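PAN2-PAN3 deadenylation complex catalytic subunit pan2 (Neurospora crassa, PDB 4CZX) is the catalytic subunit, here its N-terminal WD40 beta-propeller domain, of a cytoplasmic complex that probably shortens mRNA poly(A) tails. Local coordinates at residues Phe194-Asp199 / Leu245-Arg250; Gly209-Gln214 / Ile221-Val226. One frame throughout, in Å; residues are numbered along the deposited sequence.

How the contacts relate
Both contacts involve the four-stranded propeller blade of strands 194-200, 204-210, 225-230 and 235-241. Contact 1 is the buried one, its centre about 9 Å from the centre of the chain, and ties the first strand of that blade to strand 248-251 of the next; its chemistry is that of charged and amide side chains gripping backbone and one another. Contact 2, its centre about 17 Å from that of the chain, stays within the blade where strand 204-210 runs out into a loop, is partly exposed, and depends on backbone and water. Their centres are about 9 Å apart and they touch: Ala246 N lies 3.0 Å from Asp223 O, and Phe194 O 3.0 Å from Gly210 N.

Contact 1: residues Phe194-Asp199 / Leu245-Arg250; sequences FINDLD and LAAHVR
Asp197 and Arg250 form the salt bridge of this contact between two neighbouring propeller blades, whose strands 197-199 and 248-250 run nearly parallel, 8° apart. Arg250 NH1 meets Asp197 OD1 at 2.9 Å on the syn side of the carboxylate, with OD1 at the guanidinium edge, while the two planes stand 71° apart. NH1 also donates to its neighbour's carbonyl, Val249 O, at 3.0 Å. A water bridges Asp197 OD1 and Arg250 NH2.

The hydrogen bonds to backbone across the contact come from side chains: no backbone-to-backbone bond joins the two segments. Val249 N reaches Asp197 OD2 at 3.1 Å from above the carboxylate plane, and Asn196 ND2 donates to Ala247 O at 2.9 Å. Asn196 and Asp197 both face Cys208, a classic beta bulge. His248 presents the edge of its ring to Asp197 OD2, its ND1 making a weak bond of 3.5 Å; a second water joins ND1 to Asn196 O.

Packing adds to this at Asp199: the bend of Arg250 at chi2 (-69°) sets its CD 3.4 Å from Asp199 OD2. That carboxylate is paired with Lys160 through OD1 and takes Met251 N on OD2, while Arg250 NE forms a salt bridge with Asp294. An alanine in place of Arg250 would probably leave Asp197 and Asp294 without their shared cation and open a gap beside Asp199. The buried carboxylate of Asp197, met by arginine and a backbone N-H, ties the first strand of one blade to that of the next, and the guanidinium and the N-H of Val249 would probably favour its ionised form.

Contact 2: residues Gly209-Gln214 / Ile221-Val226; sequences GGSHRQ and ILDPYV
Gly209 and Asp223 make a backbone contact at the end of the second and third strands of a propeller blade, 204-210 and 225-230, antiparallel neighbours, where the chain leaves for a loop and returns. Asp223 N donates to Gly209 O at 2.9 Å, nearly along the C=O axis, the one direct hydrogen bond between the segments. Leu222 CA makes a CA-H...O contact with the same Gly209 O (3.6 Å), and Gly210 CA makes another with Ile221 O (3.5 Å). The chains come so close here that a CB on Gly210 would run into Ile221 O. Leu222 adds its CD2 branch, 3.7 Å from Gly209 O.

Water carries most of the remaining polar links. Asp223 CG lies anti to its own carbonyl carbon (chi1 -75°), which brings it to the Gly210 side; OD2 is 3.7 Å from Gly210 CA. One water joins OD2 to Ser211 OG, and another takes the N-H of Ser211 and lies 2.8 Å from Asp223 OD1. OD2 also accepts a bond from His191 ND1, which helps hold the carboxylate in place. Asp223 CB sits over one face of the Tyr225 ring, toward its rim.

Gly210 is bonded to Phe194 of strand 194-200, and Asp223 to Ala246, just before strand 248-251 of the next blade.

Contact 1: residues Phe194-Asp199 / Leu245-Arg250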
ATOM      1  N   PHE A 194     -30.306  12.006  31.908  1.00 33.03           N
ATOM      2  CA  PHE A 194     -29.248  11.057  31.561  1.00 30.98           C
ATOM      3  C   PHE A 194     -28.555  10.463  32.770  1.00 30.15           C
ATOM      4  O   PHE A 194     -28.526  11.033  33.858  1.00 32.61           O
ATOM      5  CB  PHE A 194     -28.183  11.702  30.653  1.00 27.72           C
ATOM      6  CG  PHE A 194     -27.314  12.713  31.350  1.00 30.15           C
ATOM      7  CD1 PHE A 194     -27.732  14.042  31.466  1.00 32.10           C
ATOM      8  CD2 PHE A 194     -26.082  12.351  31.875  1.00 32.11           C
ATOM      9  CE1 PHE A 194     -26.937  14.981  32.112  1.00 31.38           C
ATOM     10  CE2 PHE A 194     -25.284  13.278  32.522  1.00 31.90           C
ATOM     11  CZ  PHE A 194     -25.713  14.602  32.645  1.00 32.26           C
ATOM     12  N   ILE A 195     -27.960   9.313  32.516  1.00 27.17           N
ATOM     13  CA  ILE A 195     -27.143   8.593  33.469  1.00 25.73           C
ATOM     14  C   ILE A 195     -25.746   8.546  32.869  1.00 27.88           C
ATOM     15  O   ILE A 195     -25.571   8.051  31.766  1.00 27.82           O
ATOM     16  CB  ILE A 195     -27.711   7.195  33.714  1.00 31.92           C
ATOM     17  CG1 ILE A 195     -28.955   7.312  34.615  1.00 33.08           C
ATOM     18  CG2 ILE A 195     -26.663   6.273  34.357  1.00 28.17           C
ATOM     19  CD1 ILE A 195     -29.801   6.073  34.683  1.00 28.13           C
ATOM     20  N   ASN A 196     -24.771   9.119  33.568  1.00 28.26           N
ATOM     21  CA  ASN A 196     -23.391   9.129  33.105  1.00 26.74           C
ATOM     22  C   ASN A 196     -22.626   7.861  33.530  1.00 24.60           C
ATOM     23  O   ASN A 196     -21.579   7.526  32.963  1.00 26.02           O
ATOM     24  CB  ASN A 196     -22.667  10.369  33.636  1.00 29.70           C
ATOM     25  CG  ASN A 196     -21.371  10.630  32.903  1.00 33.51           C
ATOM     26  OD1 ASN A 196     -21.348  10.648  31.680  1.00 31.46           O
ATOM     27  ND2 ASN A 196     -20.283  10.804  33.641  1.00 31.22           N
ATOM     28  N   ASP A 197     -23.151   7.171  34.537  1.00 26.16           N
ATOM     29  CA  ASP A 197     -22.494   5.982  35.070  1.00 27.11           C
ATOM     30  C   ASP A 197     -23.466   5.159  35.905  1.00 23.57           C
ATOM     31  O   ASP A 197     -24.355   5.698  36.573  1.00 27.39           O
ATOM     32  CB  ASP A 197     -21.277   6.366  35.924  1.00 25.18           C
ATOM     33  CG  ASP A 197     -20.235   5.234  36.015  1.00 35.09           C
ATOM     34  OD1 ASP A 197     -20.501   4.129  35.498  1.00 32.79           O
ATOM     35  OD2 ASP A 197     -19.145   5.461  36.585  1.00 31.14           O
ATOM     36  N   LEU A 198     -23.275   3.844  35.880  1.00 24.76           N
ATOM     37  CA  LEU A 198     -24.059   2.924  36.689  1.00 26.10           C
ATOM     38  C   LEU A 198     -23.151   1.802  37.179  1.00 26.86           C
ATOM     39  O   LEU A 198     -22.356   1.267  36.410  1.00 25.99           O
ATOM     40  CB  LEU A 198     -25.243   2.349  35.886  1.00 27.53           C
ATOM     41  CG  LEU A 198     -26.131   1.338  36.647  1.00 31.40           C
ATOM     42  CD1 LEU A 198     -27.588   1.399  36.195  1.00 28.36           C
ATOM     43  CD2 LEU A 198     -25.624  -0.105  36.538  1.00 31.90           C
ATOM     44  N   ASP A 199     -23.267   1.455  38.455  1.00 27.75           N
ATOM     45  CA  ASP A 199     -22.658   0.226  38.958  1.00 29.88           C
ATOM     46  C   ASP A 199     -23.659  -0.458  39.863  1.00 30.54           C
ATOM     47  O   ASP A 199     -24.623   0.162  40.321  1.00 30.62           O
ATOM     48  CB  ASP A 199     -21.343   0.496  39.701  1.00 26.12           C
ATOM     49  CG  ASP A 199     -20.467  -0.757  39.800  1.00 33.78           C
ATOM     50  OD1 ASP A 199     -20.754  -1.725  39.067  1.00 28.29           O
ATOM     51  OD2 ASP A 199     -19.509  -0.769  40.599  1.00 29.62           O
ATOM     52  N   LEU A 245     -20.023  17.323  42.623  1.00 37.99           N
ATOM     53  CA  LEU A 245     -20.764  16.823  41.449  1.00 32.42           C
ATOM     54  C   LEU A 245     -20.291  15.438  41.030  1.00 33.59           C
ATOM     55  O   LEU A 245     -19.140  15.252  40.636  1.00 36.16           O
ATOM     56  CB  LEU A 245     -20.667  17.772  40.255  1.00 32.68           C
ATOM     57  CG  LEU A 245     -21.112  19.192  40.600  1.00 38.61           C
ATOM     58  CD1 LEU A 245     -21.156  20.040  39.349  1.00 45.15           C
ATOM     59  CD2 LEU A 245     -22.468  19.157  41.322  1.00 33.67           C
ATOM     60  N   ALA A 246     -21.202  14.476  41.081  1.00 34.02           N
ATOM     61  CA  ALA A 246     -20.833  13.067  40.897  1.00 32.14           C
ATOM     62  C   ALA A 246     -20.870  12.656  39.442  1.00 32.30           C
ATOM     63  O   ALA A 246     -21.932  12.649  38.823  1.00 32.28           O
ATOM     64  CB  ALA A 246     -21.744  12.179  41.710  1.00 33.47           C
ATOM     65  N   ALA A 247     -19.702  12.289  38.916  1.00 29.17           N
ATOM     66  CA  ALA A 247     -19.551  11.933  37.509  1.00 28.79           C
ATOM     67  C   ALA A 247     -19.472  10.417  37.329  1.00 29.15           C
ATOM     68  O   ALA A 247     -20.035   9.870  36.376  1.00 30.76           O
ATOM     69  CB  ALA A 247     -18.314  12.606  36.935  1.00 28.25           C
ATOM     70  N   HIS A 248     -18.763   9.748  38.238  1.00 31.20           N
ATOM     71  CA  HIS A 248     -18.600   8.296  38.163  1.00 26.78           C
ATOM     72  C   HIS A 248     -18.690   7.653  39.530  1.00 27.59           C
ATOM     73  O   HIS A 248     -18.443   8.299  40.563  1.00 33.81           O
ATOM     74  CB  HIS A 248     -17.263   7.931  37.507  1.00 33.18           C
ATOM     75  CG  HIS A 248     -17.059   8.606  36.190  1.00 33.24           C
ATOM     76  ND1 HIS A 248     -17.653   8.163  35.028  1.00 31.98           N
ATOM     77  CD2 HIS A 248     -16.370   9.721  35.865  1.00 33.66           C
ATOM     78  CE1 HIS A 248     -17.337   8.983  34.041  1.00 34.69           C
ATOM     79  NE2 HIS A 248     -16.557   9.932  34.522  1.00 31.05           N
ATOM     80  N   VAL A 249     -19.057   6.375  39.524  1.00 28.67           N
ATOM     81  CA  VAL A 249     -19.217   5.621  40.749  1.00 26.49           C
ATOM     82  C   VAL A 249     -18.951   4.137  40.505  1.00 27.21           C
ATOM     83  O   VAL A 249     -19.297   3.577  39.458  1.00 26.55           O
ATOM     84  CB  VAL A 249     -20.633   5.815  41.356  1.00 26.37           C
ATOM     85  CG1 VAL A 249     -21.703   5.196  40.453  1.00 31.45           C
ATOM     86  CG2 VAL A 249     -20.706   5.264  42.775  1.00 28.08           C
ATOM     87  N   ARG A 250     -18.293   3.522  41.478  1.00 27.79           N
ATOM     88  CA  ARG A 250     -18.110   2.078  41.498  1.00 28.36           C
ATOM     89  C   ARG A 250     -18.361   1.578  42.904  1.00 27.86           C
ATOM     90  O   ARG A 250     -17.943   2.214  43.871  1.00 32.54           O
ATOM     91  CB  ARG A 250     -16.699   1.679  41.060  1.00 30.12           C
ATOM     92  CG  ARG A 250     -16.411   1.864  39.579  1.00 29.86           C
ATOM     93  CD  ARG A 250     -17.198   0.873  38.738  1.00 25.49           C
ATOM     94  NE  ARG A 250     -16.882   0.974  37.309  1.00 27.46           N
ATOM     95  CZ  ARG A 250     -17.626   1.619  36.419  1.00 29.97           C
ATOM     96  NH1 ARG A 250     -18.727   2.273  36.794  1.00 27.35           N
ATOM     97  NH2 ARG A 250     -17.259   1.630  35.150  1.00 25.59           N
TER
HETATM   98  O   HOH W   1     -19.260   6.379  33.217  1.00 33.25           O
HETATM   99  O   HOH W   2     -19.030   3.015  33.184  1.00 29.01           O

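Contact 2: residues Gly209-Gln214 / Ile221-Val226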
ATOM      1  N   GLY A 209     -25.617  11.085  37.151  1.00 30.48           N
ATOM      2  CA  GLY A 209     -26.294  11.588  35.974  1.00 29.62           C
ATOM      3  C   GLY A 209     -26.703  13.035  36.152  1.00 30.50           C
ATOM      4  O   GLY A 209     -26.169  13.727  37.025  1.00 32.38           O
ATOM      5  N   GLY A 210     -27.650  13.485  35.333  1.00 31.68           N
ATOM      6  CA  GLY A 210     -28.123  14.864  35.403  1.00 31.71           C
ATOM      7  C   GLY A 210     -29.505  15.089  34.818  1.00 33.08           C
ATOM      8  O   GLY A 210     -30.107  14.185  34.228  1.00 33.52           O
ATOM      9  N   SER A 211     -29.993  16.318  34.968  1.00 33.81           N
ATOM     10  CA  SER A 211     -31.373  16.664  34.650  1.00 35.90           C
ATOM     11  C   SER A 211     -31.625  17.037  33.191  1.00 36.33           C
ATOM     12  O   SER A 211     -32.767  16.977  32.738  1.00 37.79           O
ATOM     13  CB  SER A 211     -31.829  17.824  35.547  1.00 39.75           C
ATOM     14  OG  SER A 211     -31.828  17.432  36.909  1.00 40.19           O
ATOM     15  N   HIS A 212     -30.580  17.436  32.462  1.00 33.52           N
ATOM     16  CA  HIS A 212     -30.743  17.820  31.053  1.00 32.55           C
ATOM     17  C   HIS A 212     -29.533  17.473  30.218  1.00 31.11           C
ATOM     18  O   HIS A 212     -28.400  17.729  30.624  1.00 34.67           O
ATOM     19  CB  HIS A 212     -31.011  19.320  30.904  1.00 30.66           C
ATOM     20  CG  HIS A 212     -32.181  19.798  31.704  1.00 40.98           C
ATOM     21  ND1 HIS A 212     -32.038  20.478  32.893  1.00 42.86           N
ATOM     22  CD2 HIS A 212     -33.513  19.657  31.506  1.00 40.32           C
ATOM     23  CE1 HIS A 212     -33.233  20.763  33.382  1.00 43.29           C
ATOM     24  NE2 HIS A 212     -34.145  20.276  32.558  1.00 47.83           N
ATOM     25  N   ARG A 213     -29.784  16.929  29.034  1.00 35.31           N
ATOM     26  CA  ARG A 213     -28.710  16.727  28.079  1.00 27.83           C
ATOM     27  C   ARG A 213     -28.340  18.076  27.448  1.00 26.63           C
ATOM     28  O   ARG A 213     -29.075  19.073  27.554  1.00 29.16           O
ATOM     29  CB  ARG A 213     -29.106  15.707  27.016  1.00 27.14           C
ATOM     30  CG  ARG A 213     -29.082  14.268  27.549  1.00 28.98           C
ATOM     31  CD  ARG A 213     -29.587  13.266  26.526  1.00 26.35           C
ATOM     32  NE  ARG A 213     -29.578  11.919  27.103  1.00 27.37           N
ATOM     33  CZ  ARG A 213     -28.552  11.077  27.015  1.00 29.12           C
ATOM     34  NH1 ARG A 213     -27.460  11.451  26.380  1.00 27.13           N
ATOM     35  NH2 ARG A 213     -28.617   9.868  27.573  1.00 27.44           N
ATOM     36  N   GLN A 214     -27.176  18.090  26.818  1.00 28.71           N
ATOM     37  CA  GLN A 214     -26.570  19.315  26.309  1.00 32.37           C
ATOM     38  C   GLN A 214     -27.378  19.944  25.180  1.00 28.24           C
ATOM     39  O   GLN A 214     -27.866  19.245  24.284  1.00 26.58           O
ATOM     40  CB  GLN A 214     -25.144  18.998  25.830  1.00 26.81           C
ATOM     41  CG  GLN A 214     -24.358  20.201  25.340  1.00 30.44           C
ATOM     42  CD  GLN A 214     -22.977  19.797  24.855  1.00 30.08           C
ATOM     43  OE1 GLN A 214     -22.723  18.624  24.552  1.00 27.88           O
ATOM     44  NE2 GLN A 214     -22.086  20.776  24.740  1.00 31.25           N
ATOM     45  N   ILE A 221     -25.219  19.298  32.955  1.00 34.51           N
ATOM     46  CA  ILE A 221     -24.668  19.459  34.289  1.00 33.78           C
ATOM     47  C   ILE A 221     -24.929  18.216  35.139  1.00 31.01           C
ATOM     48  O   ILE A 221     -26.043  17.688  35.164  1.00 36.29           O
ATOM     49  CB  ILE A 221     -25.270  20.710  34.962  1.00 40.02           C
ATOM     50  CG1 ILE A 221     -25.074  21.919  34.037  1.00 41.42           C
ATOM     51  CG2 ILE A 221     -24.655  20.949  36.335  1.00 41.50           C
ATOM     52  CD1 ILE A 221     -25.807  23.166  34.475  1.00 47.02           C
ATOM     53  N   LEU A 222     -23.892  17.738  35.822  1.00 34.99           N
ATOM     54  CA  LEU A 222     -24.021  16.578  36.710  1.00 33.88           C
ATOM     55  C   LEU A 222     -24.664  16.918  38.064  1.00 34.92           C
ATOM     56  O   LEU A 222     -24.543  18.044  38.561  1.00 34.98           O
ATOM     57  CB  LEU A 222     -22.653  15.952  36.939  1.00 35.20           C
ATOM     58  CG  LEU A 222     -22.098  15.249  35.703  1.00 34.81           C
ATOM     59  CD1 LEU A 222     -20.590  15.083  35.830  1.00 33.91           C
ATOM     60  CD2 LEU A 222     -22.788  13.896  35.543  1.00 33.94           C
ATOM     61  N   ASP A 223     -25.333  15.934  38.665  1.00 33.61           N
ATOM     62  CA  ASP A 223     -26.008  16.124  39.954  1.00 36.40           C
ATOM     63  C   ASP A 223     -25.043  16.077  41.143  1.00 37.86           C
ATOM     64  O   ASP A 223     -24.031  15.377  41.098  1.00 37.38           O
ATOM     65  CB  ASP A 223     -27.103  15.069  40.143  1.00 36.91           C
ATOM     66  CG  ASP A 223     -28.338  15.344  39.299  1.00 40.04           C
ATOM     67  OD1 ASP A 223     -28.635  16.533  39.018  1.00 37.20           O
ATOM     68  OD2 ASP A 223     -29.023  14.374  38.923  1.00 38.29           O
ATOM     69  N   PRO A 224     -25.363  16.815  42.223  1.00 37.68           N
ATOM     70  CA  PRO A 224     -24.527  16.882  43.427  1.00 36.75           C
ATOM     71  C   PRO A 224     -24.756  15.689  44.349  1.00 40.19           C
ATOM     72  O   PRO A 224     -24.747  15.821  45.584  1.00 40.37           O
ATOM     73  CB  PRO A 224     -24.996  18.180  44.094  1.00 39.56           C
ATOM     74  CG  PRO A 224     -26.439  18.242  43.735  1.00 40.62           C
ATOM     75  CD  PRO A 224     -26.502  17.752  42.307  1.00 38.13           C
ATOM     76  N   TYR A 225     -24.984  14.527  43.750  1.00 42.41           N
ATOM     77  CA  TYR A 225     -25.236  13.320  44.521  1.00 42.95           C
ATOM     78  C   TYR A 225     -25.127  12.090  43.651  1.00 38.43           C
ATOM     79  O   TYR A 225     -25.189  12.167  42.423  1.00 37.55           O
ATOM     80  CB  TYR A 225     -26.623  13.349  45.170  1.00 44.34           C
ATOM     81  CG  TYR A 225     -27.733  13.758  44.226  1.00 48.21           C
ATOM     82  CD1 TYR A 225     -28.227  12.877  43.272  1.00 46.17           C
ATOM     83  CD2 TYR A 225     -28.295  15.030  44.298  1.00 45.82           C
ATOM     84  CE1 TYR A 225     -29.240  13.253  42.397  1.00 43.87           C
ATOM     85  CE2 TYR A 225     -29.314  15.417  43.429  1.00 46.70           C
ATOM     86  CZ  TYR A 225     -29.783  14.525  42.486  1.00 46.90           C
ATOM     87  OH  TYR A 225     -30.791  14.896  41.625  1.00 44.30           O
ATOM     88  N   VAL A 226     -24.967  10.955  44.318  1.00 35.03           N
ATOM     89  CA  VAL A 226     -25.111   9.652  43.696  1.00 35.02           C
ATOM     90  C   VAL A 226     -26.483   9.098  44.082  1.00 37.00           C
ATOM     91  O   VAL A 226     -26.858   9.138  45.259  1.00 37.85           O
ATOM     92  CB  VAL A 226     -23.999   8.690  44.148  1.00 36.66           C
ATOM     93  CG1 VAL A 226     -24.301   7.264  43.688  1.00 41.11           C
ATOM     94  CG2 VAL A 226     -22.657   9.153  43.624  1.00 37.05           C
TER
HETATM   95  O   HOH W   3     -24.736  12.464  39.559  1.00 26.44           O
HETATM   96  O   HOH W   4     -31.204  14.926  37.712  1.00 26.30           O
HETATM   97  O   HOH W   5     -28.307  17.965  36.672  1.00 29.82           O
HETATM   98  O   HOH W   6     -28.517  18.471  33.566  1.00 31.31           O